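Local coordinates for protein glucanase (Clostridium thermocellum, PDB 5GXX) that probably hydrolyses internal beta-1,4-glucosidic bonds of cellulose as a family 9 endoglucanase of the cellulosome, at residues F197-L202 / W245-Y250; W203-L208 / D219-Y224; E462-L467 / E551-I556; S482-M487 / Y529-Y534. The protein carries 1 engineered substitution. All blocks are in the same frame, centred on the assembly; numbering follows the deposited sequence.

Contact 1: F197-L202 / W245-Y250; sequences FWDELL and WDDCHY. With CA (calcium ion), chain C.
Asp199 and Asp246 meet at a calcium ion, the first through its carboxylate and the second through its backbone carbonyl. From Asp199 the side chain runs straight into the contact. Its CB lies 3.2 Å from Asp247 OD1 and also packs against CB of His249. CG is set between the backbone N and the carbonyl carbon (chi1 52°), which turns the carboxylate to the metal. Both tips bind it, Asp199 OD2 at 2.3 Å from the calcium and OD1 at 2.6 Å. OD2 also accepts a hydrogen bond from a water that in turn accepts from Cys248 N; Cys248 stands at the N-cap position of helix 249-260. Glu200, next on the helix, bends at chi2 (77°) and adds a second two-oxygen grip, with OE2 the nearer oxygen at 2.3 Å from the calcium. Asp246 O stands at the same 2.3 Å from the ion. Ser195, Gly196 and a water complete the site, and that water donates to Asp246 OD1, which also accepts from His194 N. The calcium probably offsets the repulsion between the two carboxylates. Behind the site Asp247 forms an Asx turn, its OD1 accepting from His249 N. Separately, His249 ND1 donates to Asp247 OD1 at 2.6 Å, in the imidazole plane. This bond, with one from NE2 to Glu238 O, fixes the ring. Leu202 CD2 packs 3.9 Å from His249 CB. The site ties the first turn of helix 198-212 to the start of helix 249-260. Helix 58-75 packs on Trp245 and Cys248, helix 142-158 on Glu200, and helix 215-224 on Leu202.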
# COMPACT_ATOMS: atom_id res chain seq x y z
N PHE A 197 -2.92 -39.46 -31.55
CA PHE A 197 -4.08 -40.16 -30.99
C PHE A 197 -4.22 -41.62 -31.45
O PHE A 197 -5.08 -42.33 -30.93
CB PHE A 197 -5.35 -39.35 -31.29
CG PHE A 197 -5.67 -39.27 -32.76
CD1 PHE A 197 -6.10 -40.41 -33.43
CD2 PHE A 197 -5.46 -38.11 -33.49
CE1 PHE A 197 -6.37 -40.40 -34.78
CE2 PHE A 197 -5.71 -38.08 -34.87
CZ PHE A 197 -6.16 -39.23 -35.51
N TRP A 198 -3.39 -42.07 -32.38
CA TRP A 198 -3.49 -43.46 -32.83
C TRP A 198 -3.21 -44.47 -31.71
O TRP A 198 -3.85 -45.53 -31.65
CB TRP A 198 -2.62 -43.73 -34.06
CG TRP A 198 -3.00 -42.92 -35.27
CD1 TRP A 198 -2.28 -41.91 -35.84
CD2 TRP A 198 -4.21 -43.03 -36.04
NE1 TRP A 198 -2.95 -41.39 -36.93
CE2 TRP A 198 -4.14 -42.06 -37.07
CE3 TRP A 198 -5.34 -43.85 -35.96
CZ2 TRP A 198 -5.16 -41.90 -38.02
CZ3 TRP A 198 -6.35 -43.69 -36.92
CH2 TRP A 198 -6.25 -42.72 -37.92
N ASP A 199 -2.25 -44.17 -30.84
CA ASP A 199 -1.99 -45.07 -29.72
C ASP A 199 -3.17 -45.20 -28.74
O ASP A 199 -3.43 -46.30 -28.26
CB ASP A 199 -0.73 -44.63 -28.96
CG ASP A 199 -0.76 -43.15 -28.57
OD1 ASP A 199 -0.53 -42.29 -29.45
OD2 ASP A 199 -1.01 -42.84 -27.39
N GLU A 200 -3.88 -44.11 -28.46
CA GLU A 200 -5.07 -44.21 -27.62
C GLU A 200 -6.16 -45.06 -28.27
O GLU A 200 -6.86 -45.82 -27.60
CB GLU A 200 -5.67 -42.84 -27.27
CG GLU A 200 -4.87 -41.98 -26.29
CD GLU A 200 -3.66 -41.32 -26.90
OE1 GLU A 200 -3.51 -41.39 -28.14
OE2 GLU A 200 -2.86 -40.73 -26.14
N LEU A 201 -6.33 -44.92 -29.58
CA LEU A 201 -7.33 -45.76 -30.25
C LEU A 201 -6.96 -47.23 -30.18
O LEU A 201 -7.83 -48.07 -29.98
CB LEU A 201 -7.60 -45.32 -31.70
CG LEU A 201 -8.16 -43.92 -31.89
CD1 LEU A 201 -8.27 -43.66 -33.41
CD2 LEU A 201 -9.52 -43.77 -31.21
N LEU A 202 -5.68 -47.53 -30.38
CA LEU A 202 -5.16 -48.88 -30.18
C LEU A 202 -5.44 -49.43 -28.78
O LEU A 202 -5.95 -50.54 -28.63
CB LEU A 202 -3.64 -48.91 -30.39
CG LEU A 202 -2.94 -50.24 -30.13
CD1 LEU A 202 -3.48 -51.36 -31.01
CD2 LEU A 202 -1.44 -50.04 -30.35
N TRP A 245 1.04 -41.65 -19.66
CA TRP A 245 -0.21 -40.92 -19.92
C TRP A 245 -0.40 -40.49 -21.37
O TRP A 245 -1.54 -40.36 -21.81
CB TRP A 245 -0.37 -39.71 -19.00
CG TRP A 245 0.74 -38.71 -19.19
CD1 TRP A 245 1.94 -38.66 -18.53
CD2 TRP A 245 0.79 -37.65 -20.16
NE1 TRP A 245 2.73 -37.65 -19.02
CE2 TRP A 245 2.03 -37.00 -20.01
CE3 TRP A 245 -0.11 -37.18 -21.12
CZ2 TRP A 245 2.41 -35.91 -20.80
CZ3 TRP A 245 0.27 -36.09 -21.90
CH2 TRP A 245 1.52 -35.47 -21.74
N ASP A 246 0.69 -40.19 -22.07
CA ASP A 246 0.62 -39.69 -23.45
C ASP A 246 0.54 -40.79 -24.52
O ASP A 246 0.10 -40.57 -25.66
CB ASP A 246 1.83 -38.82 -23.73
CG ASP A 246 1.77 -38.20 -25.11
OD1 ASP A 246 0.93 -37.31 -25.31
OD2 ASP A 246 2.54 -38.63 -25.99
N ASP A 247 1.02 -41.97 -24.14
CA ASP A 247 1.29 -43.03 -25.09
C ASP A 247 1.31 -44.42 -24.46
O ASP A 247 2.28 -44.83 -23.81
CB ASP A 247 2.60 -42.74 -25.83
CG ASP A 247 2.82 -43.65 -27.02
OD1 ASP A 247 2.02 -44.59 -27.24
OD2 ASP A 247 3.84 -43.42 -27.71
N CYS A 248 0.22 -45.14 -24.68
CA CYS A 248 -0.01 -46.48 -24.16
C CYS A 248 0.19 -47.57 -25.21
O CYS A 248 -0.19 -48.72 -24.97
CB CYS A 248 -1.41 -46.57 -23.55
SG CYS A 248 -1.62 -45.72 -21.98
N HIS A 249 0.79 -47.27 -26.36
CA HIS A 249 0.96 -48.32 -27.37
C HIS A 249 1.86 -49.45 -26.89
O HIS A 249 1.65 -50.60 -27.29
CB HIS A 249 1.36 -47.86 -28.79
CG HIS A 249 2.82 -47.56 -28.98
ND1 HIS A 249 3.34 -46.32 -28.73
CD2 HIS A 249 3.84 -48.31 -29.47
CE1 HIS A 249 4.63 -46.31 -29.04
NE2 HIS A 249 4.96 -47.52 -29.47
N TYR A 250 2.82 -49.12 -26.04
CA TYR A 250 3.77 -50.09 -25.49
C TYR A 250 3.02 -51.22 -24.81
O TYR A 250 3.21 -52.40 -25.12
CB TYR A 250 4.75 -49.41 -24.51
CG TYR A 250 5.38 -48.18 -25.14
CD1 TYR A 250 6.48 -48.30 -25.98
CD2 TYR A 250 4.82 -46.91 -24.95
CE1 TYR A 250 7.04 -47.18 -26.59
CE2 TYR A 250 5.37 -45.79 -25.58
CZ TYR A 250 6.47 -45.94 -26.40
OH TYR A 250 7.01 -44.85 -27.04
CA CA C . -1.11 -40.53 -27.66
O HOH W 1 -2.39 -44.10 -25.27
O HOH W 2 -2.77 -41.86 -23.71
O HOH W 3 -1.09 -38.33 -27.12

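Contact 2: W203-L208 / D219-Y224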
# COMPACT_ATOMS: atom_id res chain seq x y z
N TRP A 203 -5.07 -48.65 -27.77
CA TRP A 203 -5.23 -49.01 -26.36
C TRP A 203 -6.69 -49.23 -26.03
O TRP A 203 -7.05 -50.25 -25.45
CB TRP A 203 -4.61 -47.88 -25.53
CG TRP A 203 -4.65 -47.86 -24.03
CD1 TRP A 203 -5.22 -46.89 -23.28
CD2 TRP A 203 -4.00 -48.75 -23.11
NE1 TRP A 203 -5.01 -47.11 -21.94
CE2 TRP A 203 -4.25 -48.25 -21.81
CE3 TRP A 203 -3.22 -49.90 -23.25
CZ2 TRP A 203 -3.77 -48.88 -20.65
CZ3 TRP A 203 -2.77 -50.53 -22.10
CH2 TRP A 203 -3.03 -50.01 -20.82
N ALA A 204 -7.55 -48.31 -26.45
CA ALA A 204 -8.97 -48.44 -26.13
C ALA A 204 -9.62 -49.63 -26.85
O ALA A 204 -10.35 -50.40 -26.21
CB ALA A 204 -9.68 -47.14 -26.46
N SER A 205 -9.36 -49.78 -28.15
CA SER A 205 -9.93 -50.90 -28.90
C SER A 205 -9.45 -52.25 -28.36
O SER A 205 -10.22 -53.21 -28.31
CB SER A 205 -9.70 -50.78 -30.42
OG SER A 205 -8.33 -50.69 -30.76
N THR A 206 -8.18 -52.32 -27.92
CA THR A 206 -7.63 -53.55 -27.36
C THR A 206 -8.37 -53.92 -26.08
O THR A 206 -8.78 -55.07 -25.92
CB THR A 206 -6.11 -53.40 -27.10
OG1 THR A 206 -5.45 -53.19 -28.35
CG2 THR A 206 -5.52 -54.63 -26.40
N TRP A 207 -8.54 -52.95 -25.18
CA TRP A 207 -9.32 -53.19 -23.97
C TRP A 207 -10.79 -53.54 -24.25
O TRP A 207 -11.36 -54.36 -23.53
CB TRP A 207 -9.23 -52.01 -22.99
CG TRP A 207 -7.96 -52.07 -22.17
CD1 TRP A 207 -6.92 -51.18 -22.18
CD2 TRP A 207 -7.60 -53.09 -21.23
NE1 TRP A 207 -5.94 -51.58 -21.29
CE2 TRP A 207 -6.33 -52.75 -20.70
CE3 TRP A 207 -8.23 -54.26 -20.77
CZ2 TRP A 207 -5.67 -53.54 -19.75
CZ3 TRP A 207 -7.57 -55.05 -19.82
CH2 TRP A 207 -6.30 -54.68 -19.32
N LEU A 208 -11.39 -52.93 -25.27
CA LEU A 208 -12.74 -53.31 -25.70
C LEU A 208 -12.82 -54.74 -26.24
O LEU A 208 -13.80 -55.44 -25.98
CB LEU A 208 -13.32 -52.29 -26.68
CG LEU A 208 -13.81 -50.99 -26.04
CD1 LEU A 208 -13.98 -49.86 -27.04
CD2 LEU A 208 -15.07 -51.19 -25.18
N ASP A 219 -9.99 -56.24 -34.92
CA ASP A 219 -9.67 -55.77 -36.27
C ASP A 219 -9.31 -54.30 -36.32
O ASP A 219 -8.35 -53.92 -37.00
CB ASP A 219 -10.83 -56.05 -37.22
CG ASP A 219 -10.86 -57.49 -37.65
OD1 ASP A 219 -9.81 -58.16 -37.53
OD2 ASP A 219 -11.91 -57.96 -38.12
N LYS A 220 -10.07 -53.48 -35.59
CA LYS A 220 -9.75 -52.07 -35.40
C LYS A 220 -8.34 -51.90 -34.81
O LYS A 220 -7.51 -51.16 -35.34
CB LYS A 220 -10.80 -51.42 -34.49
CG LYS A 220 -12.13 -51.12 -35.17
CD LYS A 220 -12.09 -49.73 -35.78
CE LYS A 220 -13.41 -49.32 -36.43
NZ LYS A 220 -13.17 -48.00 -37.05
N ALA A 221 -8.09 -52.59 -33.71
CA ALA A 221 -6.80 -52.50 -33.03
C ALA A 221 -5.65 -52.75 -34.01
O ALA A 221 -4.74 -51.92 -34.14
CB ALA A 221 -6.74 -53.49 -31.87
N GLU A 222 -5.74 -53.87 -34.73
CA GLU A 222 -4.69 -54.26 -35.67
C GLU A 222 -4.54 -53.27 -36.82
O GLU A 222 -3.42 -53.07 -37.31
CB GLU A 222 -4.86 -55.71 -36.11
CG GLU A 222 -4.80 -56.67 -34.92
CD GLU A 222 -4.48 -58.10 -35.29
OE1 GLU A 222 -5.42 -58.83 -35.70
OE2 GLU A 222 -3.30 -58.50 -35.14
N SER A 223 -5.62 -52.60 -37.18
CA SER A 223 -5.61 -51.56 -38.22
C SER A 223 -4.87 -50.29 -37.82
O SER A 223 -4.46 -49.50 -38.68
CB SER A 223 -7.05 -51.22 -38.63
OG SER A 223 -7.62 -50.20 -37.84
N TYR A 224 -4.69 -50.06 -36.52
CA TYR A 224 -4.04 -48.84 -36.06
C TYR A 224 -2.52 -48.96 -36.03
O TYR A 224 -1.84 -47.93 -36.03
CB TYR A 224 -4.52 -48.43 -34.67
CG TYR A 224 -6.00 -48.16 -34.55
CD1 TYR A 224 -6.63 -47.22 -35.37
CD2 TYR A 224 -6.77 -48.82 -33.60
CE1 TYR A 224 -8.00 -46.97 -35.26
CE2 TYR A 224 -8.13 -48.57 -33.48
CZ TYR A 224 -8.74 -47.65 -34.31
OH TYR A 224 -10.10 -47.41 -34.17
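Ser205 points toward helix 215-224, and Ala221 points back at it from the other side. The two CA atoms are the nearest pair across the contact, 5.4 Å apart. Ser205 OG sits between its backbone N and carbonyl carbon (chi1 58°). That rotation brings it to 3.3 Å from Ala221 CA and 3.4 Å from Ala221 CB. The hydroxyl has polar partners within its own helix, the carbonyls of Leu201 and Leu202, so its contact with the alanine is packing. Tyr224 approaches from the next turn. Its ring is turned edge-on to the serine: Ser205 OG lies near the ring plane, 3.5 Å from Tyr224 CE2. The Tyr224 hydroxyl lies outside the interface, hydrogen-bonded to Asp176. One face of the same ring lies over Lys220 O, one turn back.

The two helices, 198-212 and 215-224, form an antiparallel helical hairpin with a short connection. It belongs to the catalytic domain, whose (alpha/alpha)6 barrel is characteristic of glycoside hydrolase family 9. Their short axes approach to 8.3 Å, with 153° between their directions. The small side chains of Ser205 and Ala221 at the crossing are consistent with this close approach.

Thr206 lies to one flank. Its OG1 stands 3.8 Å from Ala221 CB and is hydrogen-bonded to Leu202 O. The methyl of Ala221 therefore meets two hydroxyl groups, each hydrogen-bonded within its own helix. On the other flank Lys220 starts toward the interface, its CB 4.3 Å from Ser205 CB. The rest of the chain leads away, and NZ forms a salt bridge with Asp176. Phe172 of helix 162-178 packs on both Ser205 and Tyr224.

Contact 3: E462-L467 / E551-I556; sequences EIKALL and ELQFRI
Arg555 holds Glu462 side-on in a salt bridge. Its NE and NH2 both donate to the one oxygen Glu462 OE1, each at 2.9 Å from it. The oxygen lies in the guanidinium plane, but the two nitrogens reach it from one face of the carboxylate, about 30° out of that plane. Glu462 is extended, with CG anti to the backbone N (chi1 -174°), and this carries the carboxylate across to the neighbouring strand. The other oxygen, OE2, accepts a hydrogen bond from Asn454 ND2. A second charged pair, Lys464 and Glu551, is looser. Lys464 NZ is 3.9 Å from Glu551 OE2, a long salt bridge, while the lysine CE is closer to that oxygen. Gln553 steadies Glu551 from the same strand, Gln553 NE2 donating to Glu551 OE2 at 2.9 Å in the amide plane.

Beneath these side chains the backbones pair as antiparallel strands. Ile463 with Phe554 and Ala465 with Leu552 are the hydrogen-bonded pairs, each closed by two N-H to O bonds. Glu462, Lys464 and Leu466 face Arg555, Gln553 and Glu551 in the non-hydrogen-bonded pairs. The polar side chains share one face of the sheet with Leu466, whose CD1 rests 3.6 Å from Glu551 CG.

The opposite face is apolar. Ile463 CB sits over a face of the Phe554 ring, a CH-pi contact of 3.9 Å to the centroid and 23° off the normal. Ala465 CB packs 4.1 Å from Phe554 CE2. Strand 447-456 flanks strand 460-469 in the sheet. The apolar face packs on strands 481-488 and 527-534 of the facing sheet, as in a beta sandwich.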
# COMPACT_ATOMS: atom_id res chain seq x y z
N GLU A 462 -5.65 -0.36 24.61
CA GLU A 462 -5.93 -0.50 23.19
C GLU A 462 -5.25 -1.78 22.71
O GLU A 462 -4.04 -1.96 22.91
CB GLU A 462 -5.42 0.71 22.41
CG GLU A 462 -5.80 0.67 20.95
CD GLU A 462 -5.38 1.94 20.24
OE1 GLU A 462 -6.15 2.93 20.27
OE2 GLU A 462 -4.28 1.94 19.67
N ILE A 463 -6.04 -2.62 22.07
CA ILE A 463 -5.60 -3.95 21.64
C ILE A 463 -5.53 -4.02 20.12
O ILE A 463 -6.44 -3.54 19.44
CB ILE A 463 -6.60 -5.03 22.14
CG1 ILE A 463 -6.71 -5.08 23.67
CG2 ILE A 463 -6.21 -6.42 21.62
CD1 ILE A 463 -5.41 -5.29 24.39
N LYS A 464 -4.45 -4.59 19.59
CA LYS A 464 -4.42 -5.04 18.21
C LYS A 464 -4.69 -6.54 18.23
O LYS A 464 -3.98 -7.30 18.90
CB LYS A 464 -3.07 -4.71 17.55
CG LYS A 464 -2.90 -5.29 16.16
CD LYS A 464 -1.50 -5.02 15.66
CE LYS A 464 -1.21 -5.70 14.34
NZ LYS A 464 0.11 -5.26 13.80
N ALA A 465 -5.72 -6.96 17.50
CA ALA A 465 -6.10 -8.38 17.50
C ALA A 465 -6.28 -8.93 16.09
O ALA A 465 -6.95 -8.33 15.26
CB ALA A 465 -7.36 -8.56 18.32
N LEU A 466 -5.68 -10.10 15.85
CA LEU A 466 -5.77 -10.77 14.56
C LEU A 466 -6.48 -12.09 14.76
O LEU A 466 -5.95 -12.99 15.41
CB LEU A 466 -4.37 -11.03 14.01
CG LEU A 466 -3.82 -9.95 13.08
CD1 LEU A 466 -3.59 -8.62 13.80
CD2 LEU A 466 -2.52 -10.48 12.45
N LEU A 467 -7.70 -12.21 14.23
CA LEU A 467 -8.42 -13.48 14.28
C LEU A 467 -7.98 -14.33 13.09
O LEU A 467 -8.18 -13.95 11.93
CB LEU A 467 -9.94 -13.26 14.27
CG LEU A 467 -10.76 -14.56 14.27
CD1 LEU A 467 -10.48 -15.44 15.49
CD2 LEU A 467 -12.25 -14.27 14.16
N GLU A 551 -7.55 -8.18 11.08
CA GLU A 551 -7.00 -7.27 12.08
C GLU A 551 -8.03 -6.23 12.51
O GLU A 551 -8.70 -5.62 11.68
CB GLU A 551 -5.74 -6.58 11.57
CG GLU A 551 -5.16 -5.58 12.56
CD GLU A 551 -3.82 -5.00 12.13
OE1 GLU A 551 -3.14 -5.57 11.25
OE2 GLU A 551 -3.44 -3.94 12.69
N LEU A 552 -8.16 -6.09 13.83
CA LEU A 552 -8.95 -5.02 14.44
C LEU A 552 -8.10 -4.37 15.54
O LEU A 552 -7.39 -5.07 16.27
CB LEU A 552 -10.22 -5.62 15.05
CG LEU A 552 -11.21 -4.65 15.71
CD1 LEU A 552 -11.83 -3.72 14.70
CD2 LEU A 552 -12.30 -5.43 16.42
N GLN A 553 -8.17 -3.05 15.65
CA GLN A 553 -7.58 -2.34 16.78
C GLN A 553 -8.75 -1.71 17.52
O GLN A 553 -9.48 -0.90 16.96
CB GLN A 553 -6.57 -1.28 16.34
CG GLN A 553 -5.28 -1.88 15.79
CD GLN A 553 -4.44 -0.90 15.00
OE1 GLN A 553 -4.41 0.30 15.30
NE2 GLN A 553 -3.72 -1.41 14.01
N PHE A 554 -8.95 -2.13 18.76
CA PHE A 554 -10.04 -1.57 19.55
C PHE A 554 -9.50 -0.98 20.84
O PHE A 554 -8.48 -1.44 21.37
CB PHE A 554 -11.15 -2.60 19.79
CG PHE A 554 -10.71 -3.85 20.52
CD1 PHE A 554 -10.73 -3.90 21.90
CD2 PHE A 554 -10.32 -4.98 19.81
CE1 PHE A 554 -10.36 -5.06 22.58
CE2 PHE A 554 -9.94 -6.14 20.47
CZ PHE A 554 -9.96 -6.19 21.86
N ARG A 555 -10.19 0.05 21.30
CA ARG A 555 -9.83 0.74 22.53
C ARG A 555 -11.00 0.68 23.50
O ARG A 555 -12.15 0.91 23.10
CB ARG A 555 -9.47 2.20 22.21
CG ARG A 555 -9.03 3.03 23.41
CD ARG A 555 -8.76 4.49 23.05
NE ARG A 555 -7.65 4.60 22.11
CZ ARG A 555 -7.00 5.73 21.84
NH1 ARG A 555 -7.33 6.86 22.44
NH2 ARG A 555 -5.99 5.72 20.97
N ILE A 556 -10.71 0.36 24.76
CA ILE A 556 -11.69 0.39 25.84
C ILE A 556 -11.18 1.43 26.84
O ILE A 556 -10.08 1.29 27.36
CB ILE A 556 -11.83 -1.02 26.46
CG1 ILE A 556 -12.18 -2.04 25.38
CG2 ILE A 556 -12.86 -1.01 27.59
CD1 ILE A 556 -11.81 -3.48 25.73
O HOH W 4 -5.52 2.15 17.03

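Contact 4: S482-M487 / Y529-Y534; sequences SYNYYM and YIKISY
Strands 481-488 and 527-534 are antiparallel neighbours in one sheet of the beta sandwich of the domain assigned to the cellulose-binding family. On one face Lys531 reaches over to strand 481-488. It starts with CG anti to the backbone N (chi1 175°) and then bends at its last two torsions, which folds NZ back onto Asn484 and Ser482. Lys531 NZ donates to Asn484 OD1 at 2.7 Å, tilted 20° from the carbonyl plane, and to Ser482 OG at 3.0 Å. A water accepts from both Lys531 NZ and Asn484 ND2. The amide is fixed further by Asn484 ND2, which donates to Tyr486 OH at 3.1 Å in an almost straight bond. Tyr529 lies alongside Tyr486, its CB 3.5 Å from Tyr486 CD1, with the ring planes at 44°.

Backbone bonds join the hydrogen-bonded pairs Tyr483 with Ile532 and Tyr485 with Ile530. These four side chains point to the other face, toward strands 460-469 and 549-557 of the second sheet in the sandwich. There Ile532 CB sits over a face of the Tyr483 ring, 3.8 Å from its centroid. The Tyr483 and Tyr534 hydroxyls share a water. Tyr483 CE2 meets the Tyr534 ring at its edge, 4.2 Å from Tyr534 CE2.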
# COMPACT_ATOMS: atom_id res chain seq x y z
N SER A 482 -16.40 -15.49 16.16
CA SER A 482 -16.30 -14.38 17.11
C SER A 482 -15.21 -14.67 18.13
O SER A 482 -14.75 -15.80 18.29
CB SER A 482 -17.63 -14.07 17.82
OG SER A 482 -18.01 -15.13 18.69
N TYR A 483 -14.79 -13.62 18.82
CA TYR A 483 -13.93 -13.82 19.97
C TYR A 483 -14.29 -12.82 21.07
O TYR A 483 -14.90 -11.77 20.79
CB TYR A 483 -12.44 -13.74 19.60
CG TYR A 483 -11.97 -12.41 19.04
CD1 TYR A 483 -11.62 -11.37 19.90
CD2 TYR A 483 -11.84 -12.21 17.67
CE1 TYR A 483 -11.16 -10.17 19.41
CE2 TYR A 483 -11.36 -11.00 17.16
CZ TYR A 483 -11.03 -9.99 18.04
OH TYR A 483 -10.57 -8.78 17.57
N ASN A 484 -13.91 -13.14 22.30
CA ASN A 484 -14.25 -12.30 23.44
C ASN A 484 -13.03 -11.72 24.13
O ASN A 484 -11.98 -12.38 24.23
CB ASN A 484 -15.06 -13.12 24.45
CG ASN A 484 -16.41 -13.58 23.92
OD1 ASN A 484 -16.90 -13.11 22.90
ND2 ASN A 484 -17.03 -14.51 24.65
N TYR A 485 -13.16 -10.47 24.59
CA TYR A 485 -12.14 -9.81 25.40
C TYR A 485 -12.73 -9.53 26.78
O TYR A 485 -13.66 -8.73 26.92
CB TYR A 485 -11.67 -8.48 24.76
CG TYR A 485 -10.52 -7.85 25.52
CD1 TYR A 485 -10.76 -6.97 26.57
CD2 TYR A 485 -9.20 -8.16 25.19
CE1 TYR A 485 -9.70 -6.42 27.30
CE2 TYR A 485 -8.14 -7.60 25.90
CZ TYR A 485 -8.40 -6.73 26.95
OH TYR A 485 -7.30 -6.22 27.62
N TYR A 486 -12.20 -10.21 27.80
CA TYR A 486 -12.73 -10.16 29.16
C TYR A 486 -11.94 -9.23 30.07
O TYR A 486 -10.71 -9.23 30.07
CB TYR A 486 -12.71 -11.55 29.80
CG TYR A 486 -13.52 -12.61 29.10
CD1 TYR A 486 -14.87 -12.78 29.37
CD2 TYR A 486 -12.91 -13.47 28.19
CE1 TYR A 486 -15.62 -13.77 28.74
CE2 TYR A 486 -13.65 -14.46 27.56
CZ TYR A 486 -15.00 -14.60 27.84
OH TYR A 486 -15.72 -15.59 27.20
N MET A 487 -12.69 -8.50 30.89
CA MET A 487 -12.15 -7.52 31.82
C MET A 487 -12.74 -7.71 33.21
O MET A 487 -13.86 -8.20 33.35
CB MET A 487 -12.53 -6.11 31.37
CG MET A 487 -12.10 -5.77 29.97
SD MET A 487 -13.06 -4.38 29.35
CE MET A 487 -14.49 -5.22 28.63
N TYR A 529 -17.32 -8.40 29.36
CA TYR A 529 -16.60 -8.64 28.10
C TYR A 529 -17.22 -7.90 26.92
O TYR A 529 -18.39 -7.50 26.95
CB TYR A 529 -16.53 -10.14 27.77
CG TYR A 529 -17.86 -10.77 27.44
CD1 TYR A 529 -18.77 -11.10 28.45
CD2 TYR A 529 -18.23 -11.02 26.13
CE1 TYR A 529 -20.01 -11.66 28.15
CE2 TYR A 529 -19.45 -11.61 25.82
CZ TYR A 529 -20.34 -11.92 26.83
OH TYR A 529 -21.55 -12.48 26.51
N ILE A 530 -16.42 -7.76 25.87
CA ILE A 530 -16.95 -7.43 24.56
C ILE A 530 -16.70 -8.63 23.67
O ILE A 530 -15.73 -9.38 23.87
CB ILE A 530 -16.35 -6.13 23.95
CG1 ILE A 530 -14.83 -6.23 23.79
CG2 ILE A 530 -16.78 -4.93 24.78
CD1 ILE A 530 -14.18 -5.09 22.99
N LYS A 531 -17.63 -8.83 22.74
CA LYS A 531 -17.49 -9.85 21.72
C LYS A 531 -17.27 -9.11 20.41
O LYS A 531 -18.02 -8.18 20.09
CB LYS A 531 -18.76 -10.69 21.61
CG LYS A 531 -18.69 -11.70 20.47
CD LYS A 531 -19.93 -12.58 20.42
CE LYS A 531 -19.94 -13.65 21.51
NZ LYS A 531 -18.71 -14.50 21.49
N ILE A 532 -16.27 -9.57 19.66
CA ILE A 532 -15.97 -9.10 18.31
C ILE A 532 -16.47 -10.19 17.38
O ILE A 532 -16.00 -11.33 17.47
CB ILE A 532 -14.43 -8.90 18.13
CG1 ILE A 532 -13.85 -7.74 18.97
CG2 ILE A 532 -14.10 -8.62 16.69
CD1 ILE A 532 -13.97 -7.88 20.48
N SER A 533 -17.44 -9.87 16.52
CA SER A 533 -18.05 -10.85 15.61
C SER A 533 -17.80 -10.50 14.15
O SER A 533 -18.02 -9.35 13.74
CB SER A 533 -19.57 -10.90 15.83
OG SER A 533 -19.87 -11.34 17.14
N TYR A 534 -17.37 -11.46 13.34
CA TYR A 534 -17.23 -11.27 11.90
C TYR A 534 -18.43 -11.91 11.27
O TYR A 534 -18.65 -13.12 11.42
CB TYR A 534 -15.93 -11.85 11.36
CG TYR A 534 -14.77 -10.98 11.78
CD1 TYR A 534 -14.42 -9.86 11.04
CD2 TYR A 534 -14.08 -11.24 12.96
CE1 TYR A 534 -13.38 -9.04 11.44
CE2 TYR A 534 -13.03 -10.43 13.37
CZ TYR A 534 -12.69 -9.32 12.61
OH TYR A 534 -11.65 -8.51 13.01
O HOH W 5 -9.79 -9.14 14.98
O HOH W 6 -19.63 -15.64 23.96

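The four contacts form two clusters on opposite sides of the chain's centre. Contacts 1 and 2 lie in the helical family 9 catalytic domain, their centres 10 Å apart, and share helix 198-212. Contact 2 is nested within the loop that contact 1 closes, so the calcium site and the helix pair lie side by side in one region. Contacts 3 and 4 come later in the chain. Their centres are also 10 Å apart, and they belong to the two facing sheets of the beta sandwich, with contact 4 nested inside contact 3. The centres of contacts 1 and 3 are 61 Å apart, and the clusters do not touch. The two pairs thus belong to separate parts of the chain.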